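Local coordinates for protein glycoside Hydrolase (Bacteroides uniformis, PDB 5T99) that probably hydrolyses galactosidic linkages of agarose-derived oligosaccharides in a human gut symbiont, and binds the sugar mimic D-galacto-isofagomine in its active-site pocket, at residues Ile345-Pro351 / Leu365-Ala371; Leu357-Asp361 / Arg402-Ser408; Pro489-Thr495 / Phe547-Trp553. All blocks are in the same frame, centred on the assembly; numbering follows the deposited sequence.

Contacts 1 and 3 belong to the same closed parallel sheet, the barrel of this family 2 glycoside hydrolase, and both reach D-galacto-isofagomine at its mouth. Their centres lie 13 Å apart, joined by a salt bridge of 3.1 Å from Arg346 NH1 to Glu494 OE1 and by His349 NE2 packed 3.3 Å from Trp553 CH2. Contact 2 sits outside the sheet, its centre 11 Å from that of contact 1: Val367 N probably bonds Ser408 O (2.7 Å), and Asp369 OD2 comes within 2.5 Å of Asp403 OD2, a closeness that would be eased if one of them were protonated. Contacts 2 and 3 do not touch, their nearest atoms being about 9 Å apart.

Contact 1: residues Ile345-Pro351 / Leu365-Ala371. With GIF (D-galacto-isofagomine), chain C.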
loop_
_atom_site.group_PDB
_atom_site.type_symbol
_atom_site.label_atom_id
_atom_site.label_comp_id
_atom_site.label_asym_id
_atom_site.label_seq_id
_atom_site.Cartn_x
_atom_site.Cartn_y
_atom_site.Cartn_z
ATOM N N ILE A 345 0.769 8.556 2.284
ATOM C CA ILE A 345 1.407 7.386 1.691
ATOM C C ILE A 345 2.112 7.810 0.403
ATOM O O ILE A 345 1.547 8.550 -0.392
ATOM C CB ILE A 345 0.385 6.278 1.324
ATOM C CG1 ILE A 345 -0.560 5.947 2.490
ATOM C CG2 ILE A 345 1.108 5.019 0.848
ATOM C CD1 ILE A 345 0.085 5.278 3.687
ATOM N N ARG A 346 3.336 7.329 0.198
ATOM C CA ARG A 346 4.017 7.420 -1.102
ATOM C C ARG A 346 4.033 6.020 -1.690
ATOM O O ARG A 346 4.556 5.123 -1.040
ATOM C CB ARG A 346 5.444 7.930 -0.904
ATOM C CG ARG A 346 6.302 7.964 -2.168
ATOM C CD ARG A 346 7.451 8.969 -2.066
ATOM N NE ARG A 346 8.290 8.941 -3.271
ATOM C CZ ARG A 346 9.479 8.335 -3.402
ATOM N NH1 ARG A 346 10.082 7.698 -2.384
ATOM N NH2 ARG A 346 10.092 8.367 -4.578
ATOM N N THR A 347 3.500 5.820 -2.903
ATOM C CA THR A 347 3.434 4.465 -3.503
ATOM C C THR A 347 4.742 4.062 -4.208
ATOM O O THR A 347 4.799 3.830 -5.424
ATOM C CB THR A 347 2.196 4.241 -4.419
ATOM O OG1 THR A 347 2.351 4.885 -5.687
ATOM C CG2 THR A 347 0.941 4.745 -3.759
ATOM N N SER A 348 5.799 3.975 -3.411
ATOM C CA SER A 348 7.113 3.528 -3.864
ATOM C C SER A 348 7.036 2.160 -4.552
ATOM O O SER A 348 6.522 1.229 -3.927
ATOM C CB SER A 348 7.988 3.371 -2.634
ATOM O OG SER A 348 7.292 2.600 -1.662
ATOM N N HIS A 349 7.477 1.990 -5.807
ATOM C CA HIS A 349 7.772 3.038 -6.805
ATOM C C HIS A 349 7.031 2.650 -8.097
ATOM O O HIS A 349 7.634 2.315 -9.131
ATOM C CB HIS A 349 9.275 3.157 -7.076
ATOM C CG HIS A 349 10.099 3.332 -5.849
ATOM N ND1 HIS A 349 10.150 4.516 -5.146
ATOM C CD2 HIS A 349 10.922 2.476 -5.200
ATOM C CE1 HIS A 349 10.963 4.381 -4.112
ATOM N NE2 HIS A 349 11.441 3.150 -4.120
ATOM N N ASN A 350 5.708 2.689 -8.007
ATOM C CA ASN A 350 4.843 2.078 -9.000
ATOM C C ASN A 350 3.393 2.292 -8.613
ATOM O O ASN A 350 3.096 2.538 -7.440
ATOM C CB ASN A 350 5.089 0.563 -9.101
ATOM C CG ASN A 350 5.078 -0.126 -7.745
ATOM O OD1 ASN A 350 6.121 -0.303 -7.120
ATOM N ND2 ASN A 350 3.894 -0.493 -7.272
ATOM N N PRO A 351 2.482 2.181 -9.586
ATOM C CA PRO A 351 1.071 2.249 -9.221
ATOM C C PRO A 351 0.669 1.102 -8.288
ATOM O O PRO A 351 1.087 -0.035 -8.510
ATOM C CB PRO A 351 0.353 2.111 -10.568
ATOM C CG PRO A 351 1.326 2.648 -11.560
ATOM C CD PRO A 351 2.677 2.231 -11.044
ATOM N N LEU A 365 -6.407 9.060 3.984
ATOM C CA LEU A 365 -4.974 9.237 3.778
ATOM C C LEU A 365 -4.706 9.913 2.438
ATOM O O LEU A 365 -5.342 9.581 1.444
ATOM C CB LEU A 365 -4.277 7.878 3.785
ATOM C CG LEU A 365 -4.326 7.087 5.092
ATOM C CD1 LEU A 365 -3.822 5.672 4.838
ATOM C CD2 LEU A 365 -3.505 7.755 6.189
ATOM N N VAL A 366 -3.749 10.840 2.401
ATOM C CA VAL A 366 -3.359 11.470 1.143
ATOM C C VAL A 366 -2.253 10.642 0.516
ATOM O O VAL A 366 -1.437 10.057 1.231
ATOM C CB VAL A 366 -3.016 12.972 1.286
ATOM C CG1 VAL A 366 -4.275 13.734 1.671
ATOM C CG2 VAL A 366 -1.900 13.249 2.288
ATOM N N VAL A 367 -2.246 10.569 -0.814
ATOM C CA VAL A 367 -1.383 9.666 -1.552
ATOM C C VAL A 367 -0.581 10.352 -2.672
ATOM O O VAL A 367 -1.129 11.122 -3.463
ATOM C CB VAL A 367 -2.197 8.508 -2.154
ATOM C CG1 VAL A 367 -1.306 7.583 -2.979
ATOM C CG2 VAL A 367 -2.902 7.721 -1.052
ATOM N N LEU A 368 0.719 10.037 -2.721
ATOM C CA LEU A 368 1.588 10.334 -3.850
ATOM C C LEU A 368 1.649 9.079 -4.712
ATOM O O LEU A 368 2.231 8.070 -4.310
ATOM C CB LEU A 368 2.984 10.718 -3.375
ATOM C CG LEU A 368 3.161 12.128 -2.806
ATOM C CD1 LEU A 368 2.175 12.407 -1.687
ATOM C CD2 LEU A 368 4.593 12.351 -2.328
ATOM N N ASP A 369 1.051 9.154 -5.895
ATOM C CA ASP A 369 0.823 8.001 -6.762
ATOM C C ASP A 369 1.972 7.977 -7.773
ATOM O O ASP A 369 2.048 8.854 -8.655
ATOM C CB ASP A 369 -0.534 8.204 -7.437
ATOM C CG ASP A 369 -1.156 6.939 -7.982
ATOM O OD1 ASP A 369 -0.504 5.876 -8.031
ATOM O OD2 ASP A 369 -2.343 7.044 -8.400
ATOM N N GLU A 370 2.884 7.007 -7.627
ATOM C CA GLU A 370 4.184 7.018 -8.326
ATOM C C GLU A 370 4.232 6.030 -9.492
ATOM O O GLU A 370 3.852 4.881 -9.351
ATOM C CB GLU A 370 5.322 6.735 -7.345
ATOM C CG GLU A 370 6.720 6.940 -7.927
ATOM C CD GLU A 370 7.783 7.131 -6.865
ATOM O OE1 GLU A 370 8.239 6.122 -6.273
ATOM O OE2 GLU A 370 8.160 8.301 -6.617
ATOM N N ALA A 371 4.722 6.482 -10.639
ATOM C CA ALA A 371 4.623 5.710 -11.872
ATOM C C ALA A 371 5.786 4.739 -12.102
ATOM O O ALA A 371 5.542 3.588 -12.464
ATOM C CB ALA A 371 4.502 6.654 -13.068
HETATM C C GIF C . 14.994 3.825 -3.015
HETATM N N GIF C . 15.849 4.576 -2.108
HETATM O O GIF C . 17.623 2.627 1.419
HETATM C C1 GIF C . 14.323 2.685 -2.273
HETATM O O1 GIF C . 16.223 1.217 -2.368
HETATM C C2 GIF C . 15.331 1.870 -1.467
HETATM O O2 GIF C . 13.670 1.836 -3.214
HETATM C C3 GIF C . 16.124 2.748 -0.504
HETATM C C4 GIF C . 16.803 3.888 -1.256
HETATM C C5 GIF C . 17.164 1.922 0.256
HETATM O O HOH W 1 7.637 11.126 -4.914
#
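Ile345 and Arg346 pair in parallel with Val367 and Leu368: Ile345 N donates to Val366 O, Leu368 N to Ile345 O, and Thr347 N to Leu368 O at 2.9 Å. Beyond Arg346 the first strand ends in an inverse gamma turn centred on Thr347, and a cis peptide follows before His349. The Thr347 hydroxyl holds this turn to the second strand. OG1 accepts from Glu370 N at 2.9 Å in a nearly straight bond and donates to Asn350 O, whose carbonyl plane it meets from above. Its methyl, CG2, lies 3.7 Å from Val367 CG1.

Glu370 contributes the largest surface to the contact and divides its carboxylate between two partners. With CG anti to the backbone N (chi1 -171°), the chain runs out beside His349 and points the same way. OE1 accepts a hydrogen bond from His349 ND1 at 2.7 Å, in the imidazole plane, and ring and carboxylate are nearly coplanar, 24° apart. OE2 receives Arg346 NH2 at 2.8 Å through its syn lone pair, but here the planes stand almost perpendicular and the oxygen is tilted out of the guanidinium plane. A water on Arg346 NE gives OE2 a further, weak bond. Because ND1 is tied to Glu370, the rotation of the imidazole is fixed and NE2 faces D-galacto-isofagomine, 2.7 Å from its O2.

At the opposite end, Ile345 CG1 packs on Leu365 CD1 at 4.0 Å. The two strands precede and follow helix 354-363 in a beta-alpha-beta unit of the TIM barrel; strand 305-313 continues the sheet beside Arg346, strand 409-416 beside Val367 and Asp369, and Leu399 of helix 388-403 covers Pro351 and Asp369.

Contact 2: residues Leu357-Asp361 / Arg402-Ser408; sequences LDLCD and RDRNHPS. With EDO (1,2-ethanediol), chain J; EDO (1,2-ethanediol), chain K.
Asp361, near the end of helix 354-363, takes three hydrogen bonds from His406 and Ser408, so that the outer helical layer of the TIM barrel is fastened to the loop leading from helix 388-403 into strand 409-416. Its OD2 accepts from His406 ND1 at 2.6 Å. The bond is almost straight (173°) and lies in the imidazole plane, reaching the syn side of the carboxylate somewhat out of its own plane. OD1 is gripped twice by Ser408, by N at 2.9 Å nearly along the C-O axis and by OG at 2.7 Å from above the carboxylate plane, the two donors coming from opposite faces. With chi1 at 61°, OG lies close enough to its own N for both to reach one oxygen. Three donors on one buried carboxylate should favour its charged form.

The His406 ring is clamped in a second way. Leu357 CB sits over the centre of one face, a CH-pi contact 3.5 Å from the centroid, while Asp358 OD1 approaches CE1 at the ring edge, 3.1 Å away. Pro407, between the two donor residues, lays CD against Asp361 OD1.

Farther out, a type I turn from Asp403 to His406 brings the imidazole back toward helix 354-363. Leu357 CD1 reaches across to the carboxylate of Asp403, which Arg402 holds side-on: NE to OD1 at 2.7 Å, and NH2 to OD2. The same NH2 also bonds Pro352 O, in the loop ahead of helix 354-363, while Trp260 NE1 bonds the carbonyl of Asp361. On the inner side of the contact, Cys360 CB meets Ser408 CB at 3.6 Å.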
loop_
_atom_site.group_PDB
_atom_site.type_symbol
_atom_site.label_atom_id
_atom_site.label_comp_id
_atom_site.label_asym_id
_atom_site.label_seq_id
_atom_site.Cartn_x
_atom_site.Cartn_y
_atom_site.Cartn_z
ATOM N N LEU A 357 -5.989 2.000 -3.102
ATOM C CA LEU A 357 -6.409 3.411 -3.189
ATOM C C LEU A 357 -7.832 3.631 -2.698
ATOM O O LEU A 357 -8.112 4.675 -2.102
ATOM C CB LEU A 357 -6.241 3.964 -4.611
ATOM C CG LEU A 357 -4.778 4.022 -5.070
ATOM C CD1 LEU A 357 -4.691 4.399 -6.531
ATOM C CD2 LEU A 357 -3.949 4.991 -4.237
ATOM N N ASP A 358 -8.720 2.658 -2.923
ATOM C CA ASP A 358 -10.062 2.720 -2.339
ATOM C C ASP A 358 -9.978 2.792 -0.821
ATOM O O ASP A 358 -10.728 3.538 -0.205
ATOM C CB ASP A 358 -10.945 1.542 -2.768
ATOM C CG ASP A 358 -11.354 1.613 -4.226
ATOM O OD1 ASP A 358 -11.415 2.731 -4.792
ATOM O OD2 ASP A 358 -11.618 0.541 -4.814
ATOM N N LEU A 359 -9.044 2.057 -0.220
ATOM C CA LEU A 359 -8.862 2.095 1.232
ATOM C C LEU A 359 -8.360 3.448 1.695
ATOM O O LEU A 359 -8.879 4.003 2.666
ATOM C CB LEU A 359 -7.937 0.964 1.711
ATOM C CG LEU A 359 -8.555 -0.443 1.610
ATOM C CD1 LEU A 359 -7.494 -1.527 1.763
ATOM C CD2 LEU A 359 -9.635 -0.623 2.663
ATOM N N CYS A 360 -7.370 3.988 0.994
ATOM C CA CYS A 360 -6.835 5.323 1.310
ATOM C C CYS A 360 -7.935 6.373 1.261
ATOM O O CYS A 360 -8.034 7.196 2.169
ATOM C CB CYS A 360 -5.689 5.714 0.355
ATOM S SG CYS A 360 -4.174 4.732 0.547
ATOM N N ASP A 361 -8.761 6.326 0.214
ATOM C CA ASP A 361 -9.965 7.170 0.109
ATOM C C ASP A 361 -10.845 7.033 1.369
ATOM O O ASP A 361 -11.146 8.032 2.038
ATOM C CB ASP A 361 -10.819 6.799 -1.118
ATOM C CG ASP A 361 -10.150 7.113 -2.456
ATOM O OD1 ASP A 361 -9.193 7.898 -2.512
ATOM O OD2 ASP A 361 -10.621 6.569 -3.482
ATOM N N ARG A 402 -6.846 5.883 -14.679
ATOM C CA ARG A 402 -7.320 4.955 -13.652
ATOM C C ARG A 402 -7.579 5.651 -12.320
ATOM O O ARG A 402 -8.602 5.382 -11.683
ATOM C CB ARG A 402 -6.284 3.831 -13.436
ATOM C CG ARG A 402 -6.750 2.630 -12.618
ATOM C CD ARG A 402 -5.607 1.679 -12.253
ATOM N NE ARG A 402 -4.749 2.247 -11.219
ATOM C CZ ARG A 402 -3.868 1.575 -10.472
ATOM N NH1 ARG A 402 -3.673 0.256 -10.617
ATOM N NH2 ARG A 402 -3.173 2.238 -9.552
ATOM N N ASP A 403 -6.663 6.530 -11.902
ATOM C CA ASP A 403 -6.663 7.037 -10.522
ATOM C C ASP A 403 -7.114 8.490 -10.300
ATOM O O ASP A 403 -7.194 8.919 -9.156
ATOM C CB ASP A 403 -5.272 6.856 -9.890
ATOM C CG ASP A 403 -4.866 5.407 -9.770
ATOM O OD1 ASP A 403 -5.721 4.527 -10.029
ATOM O OD2 ASP A 403 -3.685 5.150 -9.420
ATOM N N ARG A 404 -7.436 9.230 -11.360
ATOM C CA ARG A 404 -7.725 10.663 -11.221
ATOM C C ARG A 404 -9.077 11.012 -10.575
ATOM O O ARG A 404 -9.414 12.189 -10.489
ATOM C CB ARG A 404 -7.602 11.383 -12.563
ATOM C CG ARG A 404 -8.617 10.963 -13.623
ATOM C CD ARG A 404 -8.245 11.604 -14.934
ATOM N NE ARG A 404 -9.143 11.260 -16.020
ATOM C CZ ARG A 404 -9.157 11.867 -17.208
ATOM N NH1 ARG A 404 -8.317 12.871 -17.479
ATOM N NH2 ARG A 404 -10.025 11.474 -18.145
ATOM N N ASN A 405 -9.846 10.006 -10.165
ATOM C CA ASN A 405 -11.038 10.217 -9.347
ATOM C C ASN A 405 -10.861 9.933 -7.861
ATOM O O ASN A 405 -11.737 10.303 -7.077
ATOM C CB ASN A 405 -12.190 9.386 -9.890
ATOM C CG ASN A 405 -12.489 9.717 -11.326
ATOM O OD1 ASN A 405 -12.588 10.896 -11.674
ATOM N ND2 ASN A 405 -12.619 8.697 -12.181
ATOM N N HIS A 406 -9.770 9.286 -7.457
ATOM C CA HIS A 406 -9.536 9.018 -6.030
ATOM C C HIS A 406 -9.266 10.319 -5.280
ATOM O O HIS A 406 -8.317 11.023 -5.612
ATOM C CB HIS A 406 -8.321 8.110 -5.836
ATOM C CG HIS A 406 -8.533 6.691 -6.257
ATOM N ND1 HIS A 406 -9.357 5.823 -5.576
ATOM C CD2 HIS A 406 -7.982 5.972 -7.265
ATOM C CE1 HIS A 406 -9.319 4.637 -6.160
ATOM N NE2 HIS A 406 -8.504 4.704 -7.195
ATOM N N PRO A 407 -10.077 10.656 -4.267
ATOM C CA PRO A 407 -9.755 11.876 -3.499
ATOM C C PRO A 407 -8.487 11.767 -2.646
ATOM O O PRO A 407 -7.924 12.793 -2.278
ATOM C CB PRO A 407 -10.976 12.047 -2.597
ATOM C CG PRO A 407 -11.527 10.682 -2.456
ATOM C CD PRO A 407 -11.348 10.066 -3.811
ATOM N N SER A 408 -8.051 10.546 -2.332
ATOM C CA SER A 408 -6.804 10.331 -1.597
ATOM C C SER A 408 -5.584 10.826 -2.374
ATOM O O SER A 408 -4.654 11.317 -1.778
ATOM C CB SER A 408 -6.617 8.847 -1.235
ATOM O OG SER A 408 -6.545 8.034 -2.395
HETATM C C1 EDO J . -11.335 14.219 -7.365
HETATM O O1 EDO J . -11.035 13.919 -8.752
HETATM C C2 EDO J . -12.728 13.739 -6.939
HETATM O O2 EDO J . -12.679 12.725 -5.912
HETATM C C1 EDO K . -10.097 14.504 -21.145
HETATM O O1 EDO K . -10.560 15.633 -21.898
HETATM C C2 EDO K . -8.702 14.720 -20.569
HETATM O O2 EDO K . -7.882 13.562 -20.776
#

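Contact 3: residues Pro489-Thr495 / Phe547-Trp553. With GIF (D-galacto-isofagomine), chain C.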
loop_
_atom_site.group_PDB
_atom_site.type_symbol
_atom_site.label_atom_id
_atom_site.label_comp_id
_atom_site.label_asym_id
_atom_site.label_seq_id
_atom_site.Cartn_x
_atom_site.Cartn_y
_atom_site.Cartn_z
ATOM N N PRO A 489 8.632 24.491 -4.313
ATOM C CA PRO A 489 7.969 23.805 -3.201
ATOM C C PRO A 489 8.678 22.477 -2.935
ATOM O O PRO A 489 9.075 21.797 -3.901
ATOM C CB PRO A 489 6.540 23.576 -3.715
ATOM C CG PRO A 489 6.400 24.415 -4.945
ATOM C CD PRO A 489 7.779 24.527 -5.518
ATOM N N LEU A 490 8.830 22.120 -1.651
ATOM C CA LEU A 490 9.708 21.025 -1.227
ATOM C C LEU A 490 9.090 20.128 -0.162
ATOM O O LEU A 490 8.273 20.570 0.652
ATOM C CB LEU A 490 11.042 21.583 -0.698
ATOM C CG LEU A 490 11.952 22.232 -1.741
ATOM C CD1 LEU A 490 12.884 23.247 -1.104
ATOM C CD2 LEU A 490 12.755 21.194 -2.498
ATOM N N TYR A 491 9.490 18.862 -0.184
ATOM C CA TYR A 491 9.202 17.926 0.892
ATOM C C TYR A 491 10.248 16.820 0.867
ATOM O O TYR A 491 11.001 16.699 -0.091
ATOM C CB TYR A 491 7.772 17.349 0.763
ATOM C CG TYR A 491 7.589 16.440 -0.414
ATOM C CD1 TYR A 491 7.573 15.056 -0.269
ATOM C CD2 TYR A 491 7.454 16.964 -1.685
ATOM C CE1 TYR A 491 7.420 14.227 -1.373
ATOM C CE2 TYR A 491 7.312 16.146 -2.786
ATOM C CZ TYR A 491 7.305 14.779 -2.630
ATOM O OH TYR A 491 7.169 13.981 -3.740
ATOM N N GLY A 492 10.298 16.024 1.925
ATOM C CA GLY A 492 11.181 14.869 1.975
ATOM C C GLY A 492 10.467 13.680 1.381
ATOM O O GLY A 492 9.635 13.053 2.044
ATOM N N SER A 493 10.773 13.361 0.127
ATOM C CA SER A 493 10.106 12.237 -0.550
ATOM C C SER A 493 10.531 10.867 -0.035
ATOM O O SER A 493 9.796 9.896 -0.203
ATOM C CB SER A 493 10.268 12.323 -2.066
ATOM O OG SER A 493 11.563 12.751 -2.431
ATOM N N GLU A 494 11.703 10.777 0.584
ATOM C CA GLU A 494 12.163 9.519 1.184
ATOM C C GLU A 494 13.116 9.860 2.332
ATOM O O GLU A 494 14.032 10.677 2.159
ATOM C CB GLU A 494 12.829 8.635 0.129
ATOM C CG GLU A 494 12.467 7.170 0.197
ATOM C CD GLU A 494 13.241 6.353 -0.823
ATOM O OE1 GLU A 494 12.863 6.390 -2.007
ATOM O OE2 GLU A 494 14.230 5.672 -0.440
ATOM N N THR A 495 12.885 9.289 3.514
ATOM C CA THR A 495 13.629 9.715 4.700
ATOM C C THR A 495 14.026 8.555 5.618
ATOM O O THR A 495 13.403 7.485 5.616
ATOM C CB THR A 495 12.853 10.787 5.508
ATOM O OG1 THR A 495 11.616 10.255 6.004
ATOM C CG2 THR A 495 12.547 12.008 4.650
ATOM N N PHE A 547 9.226 22.903 4.320
ATOM C CA PHE A 547 9.144 21.503 3.908
ATOM C C PHE A 547 7.793 20.929 4.347
ATOM O O PHE A 547 7.393 21.070 5.499
ATOM C CB PHE A 547 10.332 20.666 4.424
ATOM C CG PHE A 547 11.512 20.659 3.487
ATOM C CD1 PHE A 547 11.925 19.489 2.870
ATOM C CD2 PHE A 547 12.195 21.848 3.192
ATOM C CE1 PHE A 547 12.987 19.495 1.985
ATOM C CE2 PHE A 547 13.267 21.856 2.300
ATOM C CZ PHE A 547 13.660 20.676 1.700
ATOM N N MET A 548 7.094 20.307 3.396
ATOM C CA MET A 548 5.702 19.896 3.581
ATOM C C MET A 548 5.582 18.672 4.465
ATOM O O MET A 548 4.490 18.401 4.995
ATOM C CB MET A 548 5.045 19.594 2.236
ATOM C CG MET A 548 4.989 20.786 1.290
ATOM S SD MET A 548 4.457 20.300 -0.353
ATOM C CE MET A 548 4.714 21.831 -1.242
ATOM N N GLY A 549 6.682 17.925 4.591
ATOM C CA GLY A 549 6.753 16.748 5.459
ATOM C C GLY A 549 7.760 15.722 4.962
ATOM O O GLY A 549 8.653 16.041 4.172
ATOM N N GLU A 550 7.581 14.482 5.412
ATOM C CA GLU A 550 8.467 13.386 5.077
ATOM C C GLU A 550 7.710 12.115 4.724
ATOM O O GLU A 550 6.559 11.934 5.105
ATOM C CB GLU A 550 9.411 13.101 6.239
ATOM C CG GLU A 550 8.749 12.643 7.537
ATOM C CD GLU A 550 9.772 12.218 8.580
ATOM O OE1 GLU A 550 10.668 11.413 8.238
ATOM O OE2 GLU A 550 9.681 12.694 9.735
ATOM N N PHE A 551 8.384 11.229 4.001
ATOM C CA PHE A 551 7.855 9.923 3.686
ATOM C C PHE A 551 8.952 8.903 4.003
ATOM O O PHE A 551 9.949 8.818 3.286
ATOM C CB PHE A 551 7.419 9.891 2.221
ATOM C CG PHE A 551 6.147 10.675 1.944
ATOM C CD1 PHE A 551 4.907 10.045 1.957
ATOM C CD2 PHE A 551 6.194 12.046 1.681
ATOM C CE1 PHE A 551 3.742 10.760 1.704
ATOM C CE2 PHE A 551 5.033 12.765 1.440
ATOM C CZ PHE A 551 3.803 12.126 1.455
ATOM N N ILE A 552 8.781 8.143 5.090
ATOM C CA ILE A 552 9.892 7.360 5.638
ATOM C C ILE A 552 10.094 6.117 4.816
ATOM O O ILE A 552 9.148 5.635 4.223
ATOM C CB ILE A 552 9.695 6.997 7.134
ATOM C CG1 ILE A 552 8.717 5.820 7.308
ATOM C CG2 ILE A 552 9.304 8.243 7.933
ATOM C CD1 ILE A 552 8.416 5.465 8.742
ATOM N N TRP A 553 11.331 5.620 4.776
ATOM C CA TRP A 553 11.650 4.333 4.148
ATOM C C TRP A 553 11.905 3.263 5.236
ATOM O O TRP A 553 13.025 3.175 5.726
ATOM C CB TRP A 553 12.889 4.462 3.235
ATOM C CG TRP A 553 13.011 3.244 2.391
ATOM C CD1 TRP A 553 13.764 2.131 2.637
ATOM C CD2 TRP A 553 12.255 2.970 1.214
ATOM N NE1 TRP A 553 13.535 1.183 1.662
ATOM C CE2 TRP A 553 12.607 1.675 0.780
ATOM C CE3 TRP A 553 11.304 3.698 0.484
ATOM C CZ2 TRP A 553 12.047 1.097 -0.365
ATOM C CZ3 TRP A 553 10.757 3.137 -0.638
ATOM C CH2 TRP A 553 11.126 1.847 -1.063
HETATM C C GIF C . 14.994 3.825 -3.015
HETATM N N GIF C . 15.849 4.576 -2.108
HETATM O O GIF C . 17.623 2.627 1.419
HETATM C C1 GIF C . 14.323 2.685 -2.273
HETATM O O1 GIF C . 16.223 1.217 -2.368
HETATM C C2 GIF C . 15.331 1.870 -1.467
HETATM O O2 GIF C . 13.670 1.836 -3.214
HETATM C C3 GIF C . 16.124 2.748 -0.504
HETATM C C4 GIF C . 16.803 3.888 -1.256
HETATM C C5 GIF C . 17.164 1.922 0.256
#
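Thr495, Phe551 and Tyr491 have the most surface buried where strands 490-495 and 549-552, adjacent parallel strands of the TIM barrel, run side by side. Thr495 is bound through both backbone and side chain: its O accepts from Trp553 N at 2.9 Å, its N makes a weak bond to Phe551 O, and OG1 donates to the anti lone pair of Glu550 OE1 at 2.7 Å. A chi1 of 63° swings the Thr495 hydroxyl toward that carboxylate. Earlier along the strands, Gly492 N bonds Gly549 O.

Phe551 and Tyr491 meet rim to rim, planes 78° apart, with Tyr491 CD1 3.8 Å from Phe551 CE2; the phenol oxygen goes on to Thr448. Gly492 O lies at the edge of the Phe551 ring. At the N-terminal end of the pair, Leu490 CB sits over the face of Phe547.

At the mouth, the corner at Ser493-Glu494 sends Glu494 alongside Trp553, its CD 3.5 Å from CE3. Trp553 lays one face against D-galacto-isofagomine, forming the sugar platform common in glycosidases, with NE1 held by Tyr558. Without the indole, as with an alanine here, the ligand ring would probably lose its flat support and a gap would open beside Glu494 CD. The Glu494 carboxylate also bonds Tyr473, and its OE2 accepts from the ligand N at 2.6 Å.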